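Local coordinates for protein MdcA (Pseudomonas aeruginosa, PDB 5VIT) that probably acts as the acyl-carrier-protein transferase subunit of malonate decarboxylase, exchanging acetyl for malonyl on the carrier protein, at residues A[16-21]-A[209-214]; A[248-253]-A[279-284]. All blocks are in the same frame, centred on the assembly; numbering follows the deposited sequence.

Interaction 1: A[16-21]-A[209-214]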
loop_
_atom_site.group_PDB
_atom_site.type_symbol
_atom_site.label_atom_id
_atom_site.label_comp_id
_atom_site.label_asym_id
_atom_site.label_seq_id
_atom_site.Cartn_x
_atom_site.Cartn_y
_atom_site.Cartn_z
ATOM N N GLN A 16 31.139 29.368 47.729
ATOM C CA GLN A 16 32.169 30.373 47.974
ATOM C C GLN A 16 32.597 30.989 46.636
ATOM O O GLN A 16 32.691 32.210 46.519
ATOM C CB GLN A 16 33.367 29.772 48.739
ATOM C CG GLN A 16 33.020 29.320 50.188
ATOM C CD GLN A 16 34.218 28.760 50.974
ATOM O OE1 GLN A 16 34.948 27.889 50.492
ATOM N NE2 GLN A 16 34.413 29.259 52.193
ATOM N N GLU A 17 32.807 30.154 45.620
ATOM C CA GLU A 17 33.182 30.642 44.289
ATOM C C GLU A 17 32.115 31.580 43.714
ATOM O O GLU A 17 32.443 32.618 43.137
ATOM C CB GLU A 17 33.437 29.463 43.340
ATOM C CG GLU A 17 33.499 29.824 41.869
ATOM C CD GLU A 17 34.734 30.639 41.503
ATOM O OE1 GLU A 17 35.678 30.697 42.325
ATOM O OE2 GLU A 17 34.759 31.218 40.389
ATOM N N LYS A 18 30.841 31.237 43.893
ATOM C CA LYS A 18 29.765 32.138 43.480
ATOM C C LYS A 18 29.855 33.466 44.226
ATOM O O LYS A 18 29.690 34.535 43.639
ATOM C CB LYS A 18 28.386 31.518 43.716
ATOM C CG LYS A 18 27.254 32.313 43.066
ATOM C CD LYS A 18 25.868 31.838 43.478
ATOM C CE LYS A 18 24.798 32.625 42.759
ATOM N NZ LYS A 18 23.450 32.468 43.366
ATOM N N GLN A 19 30.114 33.396 45.526
ATOM C CA GLN A 19 30.182 34.596 46.343
ATOM C C GLN A 19 31.266 35.564 45.842
ATOM O O GLN A 19 31.044 36.772 45.788
ATOM C CB GLN A 19 30.420 34.221 47.802
ATOM C CG GLN A 19 29.543 34.982 48.761
ATOM C CD GLN A 19 28.095 35.035 48.307
ATOM O OE1 GLN A 19 27.391 34.025 48.322
ATOM N NE2 GLN A 19 27.643 36.218 47.895
ATOM N N ARG A 20 32.417 35.023 45.456
ATOM C CA ARG A 20 33.533 35.821 44.943
ATOM C C ARG A 20 33.221 36.441 43.575
ATOM O O ARG A 20 33.634 37.566 43.292
ATOM C CB ARG A 20 34.808 34.962 44.866
ATOM C CG ARG A 20 35.589 35.069 43.559
ATOM C CD ARG A 20 36.743 34.064 43.507
ATOM N NE ARG A 20 37.302 33.910 42.157
ATOM C CZ ARG A 20 38.057 32.879 41.765
ATOM N NH1 ARG A 20 38.352 31.902 42.613
ATOM N NH2 ARG A 20 38.521 32.820 40.521
ATOM N N ARG A 21 32.494 35.713 42.730
ATOM C CA ARG A 21 32.100 36.248 41.429
ATOM C C ARG A 21 31.131 37.418 41.609
ATOM O O ARG A 21 31.265 38.451 40.948
ATOM C CB ARG A 21 31.469 35.159 40.551
ATOM C CG ARG A 21 32.426 34.045 40.134
ATOM C CD ARG A 21 31.726 33.064 39.195
ATOM N NE ARG A 21 32.535 31.894 38.853
ATOM C CZ ARG A 21 32.365 31.175 37.749
ATOM N NH1 ARG A 21 31.439 31.527 36.867
ATOM N NH2 ARG A 21 33.130 30.117 37.514
ATOM N N TRP A 209 15.677 32.075 41.975
ATOM C CA TRP A 209 16.462 31.345 40.984
ATOM C C TRP A 209 17.381 32.253 40.164
ATOM O O TRP A 209 18.266 31.775 39.442
ATOM C CB TRP A 209 15.543 30.602 40.010
ATOM C CG TRP A 209 14.501 29.713 40.623
ATOM C CD1 TRP A 209 14.095 29.684 41.925
ATOM C CD2 TRP A 209 13.738 28.703 39.941
ATOM N NE1 TRP A 209 13.116 28.735 42.093
ATOM C CE2 TRP A 209 12.881 28.113 40.893
ATOM C CE3 TRP A 209 13.690 28.256 38.616
ATOM C CZ2 TRP A 209 11.977 27.092 40.565
ATOM C CZ3 TRP A 209 12.793 27.247 38.285
ATOM C CH2 TRP A 209 11.947 26.673 39.264
ATOM N N VAL A 210 17.146 33.559 40.250
ATOM C CA VAL A 210 17.784 34.522 39.352
ATOM C C VAL A 210 18.826 35.366 40.092
ATOM O O VAL A 210 18.594 35.789 41.217
ATOM C CB VAL A 210 16.719 35.443 38.696
ATOM C CG1 VAL A 210 17.368 36.630 37.989
ATOM C CG2 VAL A 210 15.860 34.639 37.728
ATOM N N ASP A 211 19.980 35.589 39.470
ATOM C CA ASP A 211 21.013 36.392 40.103
ATOM C C ASP A 211 21.043 37.819 39.547
ATOM O O ASP A 211 21.163 38.789 40.304
ATOM C CB ASP A 211 22.375 35.721 39.936
ATOM C CG ASP A 211 22.440 34.355 40.620
ATOM O OD1 ASP A 211 22.234 34.293 41.861
ATOM O OD2 ASP A 211 22.676 33.344 39.907
ATOM N N PHE A 212 20.925 37.956 38.233
ATOM C CA PHE A 212 20.898 39.287 37.638
ATOM C C PHE A 212 19.873 39.395 36.523
ATOM O O PHE A 212 19.621 38.423 35.810
ATOM C CB PHE A 212 22.280 39.665 37.105
ATOM C CG PHE A 212 23.317 39.802 38.171
ATOM C CD1 PHE A 212 24.394 38.922 38.230
ATOM C CD2 PHE A 212 23.211 40.801 39.133
ATOM C CE1 PHE A 212 25.361 39.045 39.224
ATOM C CE2 PHE A 212 24.169 40.929 40.124
ATOM C CZ PHE A 212 25.244 40.047 40.171
ATOM N N VAL A 213 19.275 40.577 36.394
ATOM C CA VAL A 213 18.470 40.921 35.225
ATOM C C VAL A 213 19.085 42.119 34.492
ATOM O O VAL A 213 19.764 42.959 35.101
ATOM C CB VAL A 213 17.013 41.246 35.591
ATOM C CG1 VAL A 213 16.317 40.014 36.104
ATOM C CG2 VAL A 213 16.962 42.353 36.624
ATOM N N VAL A 214 18.867 42.173 33.178
ATOM C CA VAL A 214 19.340 43.264 32.334
ATOM C C VAL A 214 18.239 43.650 31.368
ATOM O O VAL A 214 17.673 42.785 30.692
ATOM C CB VAL A 214 20.584 42.877 31.507
ATOM C CG1 VAL A 214 21.207 44.112 30.880
ATOM C CG2 VAL A 214 21.596 42.156 32.366
#
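A single ion pair, Lys18 with Asp211, accounts for the whole meeting of 16-21 with 209-214: the CA atoms of these two residues stand 10.3 Å apart, and the segments bury just 81 Å² between them. Lys18 bridges the gap by being stretched to its full length. Its CG lies opposite the backbone N (chi1 -169°), every later torsion is also extended, and the ammonium is thereby carried well clear of helix 13-23. Asp211 sends its short side chain from the facing direction. Lys18 NZ donates to Asp211 OD1 at 2.7 Å, reaching that oxygen on its syn side but 28° out of the carboxylate plane. The methylene beside the charge comes along, with Lys18 CE 3.2 Å from Asp211 OD1. The other oxygen, OD2, accepts a hydrogen bond from the backbone N of Val186 at the start of strand 185-190, and this second grip should restrict rotation of the carboxylate that Lys18 meets. On the helix, Glu17 is engaged by two arginines: Arg21 NE points nearly straight at Glu17 OE2 (2.8 Å, 170° at the hydrogen), whereas Arg20 NH1 approaches Glu17 OE1 at 2.9 Å by charge alone, the oxygen being well off the guanidinium plane. Arg21 also bonds to Asp51 and to the carbonyl of Leu46. The N-terminal helix is thus tied to the residue just before strand 212-215, which lies between 33-34 and 185-190 in the parallel sheet. With both partners partly exposed, water would be expected to temper the strength of this ionic link.

Interaction 2: A[248-253]-A[279-284]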
loop_
_atom_site.group_PDB
_atom_site.type_symbol
_atom_site.label_atom_id
_atom_site.label_comp_id
_atom_site.label_asym_id
_atom_site.label_seq_id
_atom_site.Cartn_x
_atom_site.Cartn_y
_atom_site.Cartn_z
ATOM N N ILE A 248 -2.963 5.540 8.383
ATOM C CA ILE A 248 -2.305 5.511 9.678
ATOM C C ILE A 248 -3.174 6.003 10.851
ATOM O O ILE A 248 -3.443 5.246 11.780
ATOM C CB ILE A 248 -1.006 6.337 9.654
ATOM C CG1 ILE A 248 -0.107 5.863 8.499
ATOM C CG2 ILE A 248 -0.321 6.222 11.001
ATOM C CD1 ILE A 248 1.311 6.509 8.479
ATOM N N TYR A 249 -3.602 7.257 10.821
ATOM C CA TYR A 249 -4.365 7.817 11.926
ATOM C C TYR A 249 -5.661 7.034 12.110
ATOM O O TYR A 249 -5.963 6.585 13.222
ATOM C CB TYR A 249 -4.681 9.294 11.692
ATOM C CG TYR A 249 -3.481 10.215 11.700
ATOM C CD1 TYR A 249 -3.643 11.592 11.509
ATOM C CD2 TYR A 249 -2.190 9.724 11.919
ATOM C CE1 TYR A 249 -2.557 12.454 11.516
ATOM C CE2 TYR A 249 -1.092 10.585 11.933
ATOM C CZ TYR A 249 -1.283 11.943 11.719
ATOM O OH TYR A 249 -0.207 12.794 11.719
ATOM N N GLN A 250 -6.414 6.865 11.017
ATOM C CA GLN A 250 -7.682 6.161 11.085
ATOM C C GLN A 250 -7.471 4.681 11.304
ATOM O O GLN A 250 -8.144 4.077 12.150
ATOM C CB GLN A 250 -8.516 6.377 9.818
ATOM C CG GLN A 250 -9.882 5.664 9.852
ATOM C CD GLN A 250 -10.711 5.896 8.584
ATOM O OE1 GLN A 250 -10.221 6.442 7.592
ATOM N NE2 GLN A 250 -11.967 5.480 8.617
ATOM N N ARG A 251 -6.547 4.090 10.547
ATOM C CA ARG A 251 -6.262 2.654 10.656
ATOM C C ARG A 251 -5.991 2.205 12.082
ATOM O O ARG A 251 -6.459 1.156 12.502
ATOM C CB ARG A 251 -5.049 2.264 9.799
ATOM C CG ARG A 251 -5.395 1.756 8.425
ATOM C CD ARG A 251 -5.611 0.255 8.440
ATOM N NE ARG A 251 -4.359 -0.438 8.730
ATOM C CZ ARG A 251 -4.163 -1.743 8.559
ATOM N NH1 ARG A 251 -5.147 -2.506 8.074
ATOM N NH2 ARG A 251 -2.976 -2.283 8.861
ATOM N N HIS A 252 -5.209 2.994 12.812
ATOM C CA HIS A 252 -4.784 2.585 14.138
ATOM C C HIS A 252 -5.528 3.357 15.221
ATOM O O HIS A 252 -5.199 3.249 16.394
ATOM C CB HIS A 252 -3.256 2.760 14.286
ATOM C CG HIS A 252 -2.463 1.968 13.291
ATOM N ND1 HIS A 252 -2.568 0.601 13.181
ATOM C CD2 HIS A 252 -1.560 2.356 12.355
ATOM C CE1 HIS A 252 -1.766 0.173 12.219
ATOM N NE2 HIS A 252 -1.146 1.220 11.698
ATOM N N ASN A 253 -6.527 4.137 14.820
ATOM C CA ASN A 253 -7.352 4.888 15.765
ATOM C C ASN A 253 -6.490 5.786 16.659
ATOM O O ASN A 253 -6.504 5.675 17.892
ATOM C CB ASN A 253 -8.211 3.940 16.619
ATOM C CG ASN A 253 -9.291 4.676 17.410
ATOM O OD1 ASN A 253 -9.808 5.705 16.970
ATOM N ND2 ASN A 253 -9.637 4.147 18.579
ATOM N N LEU A 279 -13.941 11.735 5.632
ATOM C CA LEU A 279 -13.851 10.376 6.131
ATOM C C LEU A 279 -14.717 10.233 7.375
ATOM O O LEU A 279 -14.875 9.138 7.902
ATOM C CB LEU A 279 -12.396 9.993 6.432
ATOM C CG LEU A 279 -11.440 9.923 5.236
ATOM C CD1 LEU A 279 -10.012 9.651 5.697
ATOM C CD2 LEU A 279 -11.903 8.847 4.247
ATOM N N GLY A 280 -15.263 11.349 7.843
ATOM C CA GLY A 280 -16.158 11.342 8.989
ATOM C C GLY A 280 -15.434 11.203 10.315
ATOM O O GLY A 280 -15.987 10.675 11.276
ATOM N N LEU A 281 -14.201 11.697 10.376
ATOM C CA LEU A 281 -13.327 11.383 11.503
ATOM C C LEU A 281 -13.232 12.470 12.569
ATOM O O LEU A 281 -12.474 12.296 13.521
ATOM C CB LEU A 281 -11.914 11.071 10.995
ATOM C CG LEU A 281 -11.777 9.826 10.116
ATOM C CD1 LEU A 281 -10.368 9.732 9.505
ATOM C CD2 LEU A 281 -12.106 8.575 10.909
ATOM N N LYS A 282 -13.971 13.575 12.426
ATOM C CA LYS A 282 -13.875 14.662 13.417
ATOM C C LYS A 282 -14.296 14.158 14.790
ATOM O O LYS A 282 -15.330 13.506 14.922
ATOM C CB LYS A 282 -14.730 15.871 13.044
ATOM C CG LYS A 282 -14.588 17.022 14.051
ATOM C CD LYS A 282 -15.709 18.050 13.923
ATOM C CE LYS A 282 -15.675 18.742 12.562
ATOM N NZ LYS A 282 -16.603 19.907 12.477
ATOM N N GLY A 283 -13.478 14.441 15.801
ATOM C CA GLY A 283 -13.702 13.900 17.131
ATOM C C GLY A 283 -13.243 12.457 17.326
ATOM O O GLY A 283 -13.158 11.979 18.454
ATOM N N LYS A 284 -12.935 11.749 16.246
ATOM C CA LYS A 284 -12.564 10.340 16.377
ATOM C C LYS A 284 -11.056 10.119 16.436
ATOM O O LYS A 284 -10.605 9.108 16.967
ATOM C CB LYS A 284 -13.165 9.524 15.229
ATOM C CG LYS A 284 -14.694 9.541 15.218
ATOM C CD LYS A 284 -15.254 8.842 13.977
ATOM C CE LYS A 284 -16.775 8.636 14.106
ATOM N NZ LYS A 284 -17.399 7.986 12.902
HETATM O O HOH W 1 -14.124 6.668 6.611
#
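Gln250 lays its aliphatic chain across the methyl groups of Leu281, the two side chains meeting at about a right angle. Gln250 CB is 3.8 Å from Leu281 CD1, while Gln250 CG and CD approach the other methyl, CD2. Because the glutamine is extended, with CG opposite the backbone N (chi1 -179°) and chi2 at 180°, its amide stays over the Leu281 methyls, and OE1 touches both Leu281 CD1, at 3.8 Å, and Leu279 CD1, at 3.7 Å. No direct hydrogen bond joins the segments. One water does so instead: it accepts from Gln250 NE2 at 3.2 Å and donates to the carbonyl O of Leu279 at 2.9 Å, linking the polar end of the amide to the backbone beside the leucine contact. At the other end, Asn253 OD1 stands 3.5 Å from Lys284 O, a proximity of two acceptors that supplies no bond; Gln255 NE2 donates to Lys284 O.

Behind these contacts are two Schellman endings. Asn253, at positive phi (56°), is the C-prime residue closing helix 235-250, with its N bonded to Gln250 O at 3.1 Å and Val254 N bonded to Tyr249 O. Gly280 likewise turns the chain out of helix 263-278, and a bond from Lys284 N to Leu281 O, 2.8 Å, folds the following loop back. Gln250 OE1 also receives a weak hydrogen bond from Arg246, one turn earlier. Both leucines rest on Ile245 of helix 235-250, and Leu281 also touches Trp305. The contact thus joins the C-terminal end of helix 235-250 to the loop leading from helix 263-278 into strand 288-290.

Overall arrangement
Interaction 1 and interaction 2 lie on opposite sides of the chain's centre, 53 Å apart between centres and about 33 Å between nearest atoms, and do not touch. Along the chain they come in series: 16-21 with 209-214 closes before 248-253 with 279-284 opens. Each belongs to a different sheet. Interaction 1 fastens the N-terminal helix 13-23 beside the parallel sheet holding strands 185-190 and 212-215; interaction 2 joins the end of helix 235-250 to the loop after helix 263-278, and these helices precede strands 256-259 and 288-290 of the mixed sheet. The first spans 187 intervening residues, the second just 25, so one is a long-range tie and the other local packing between successive helices.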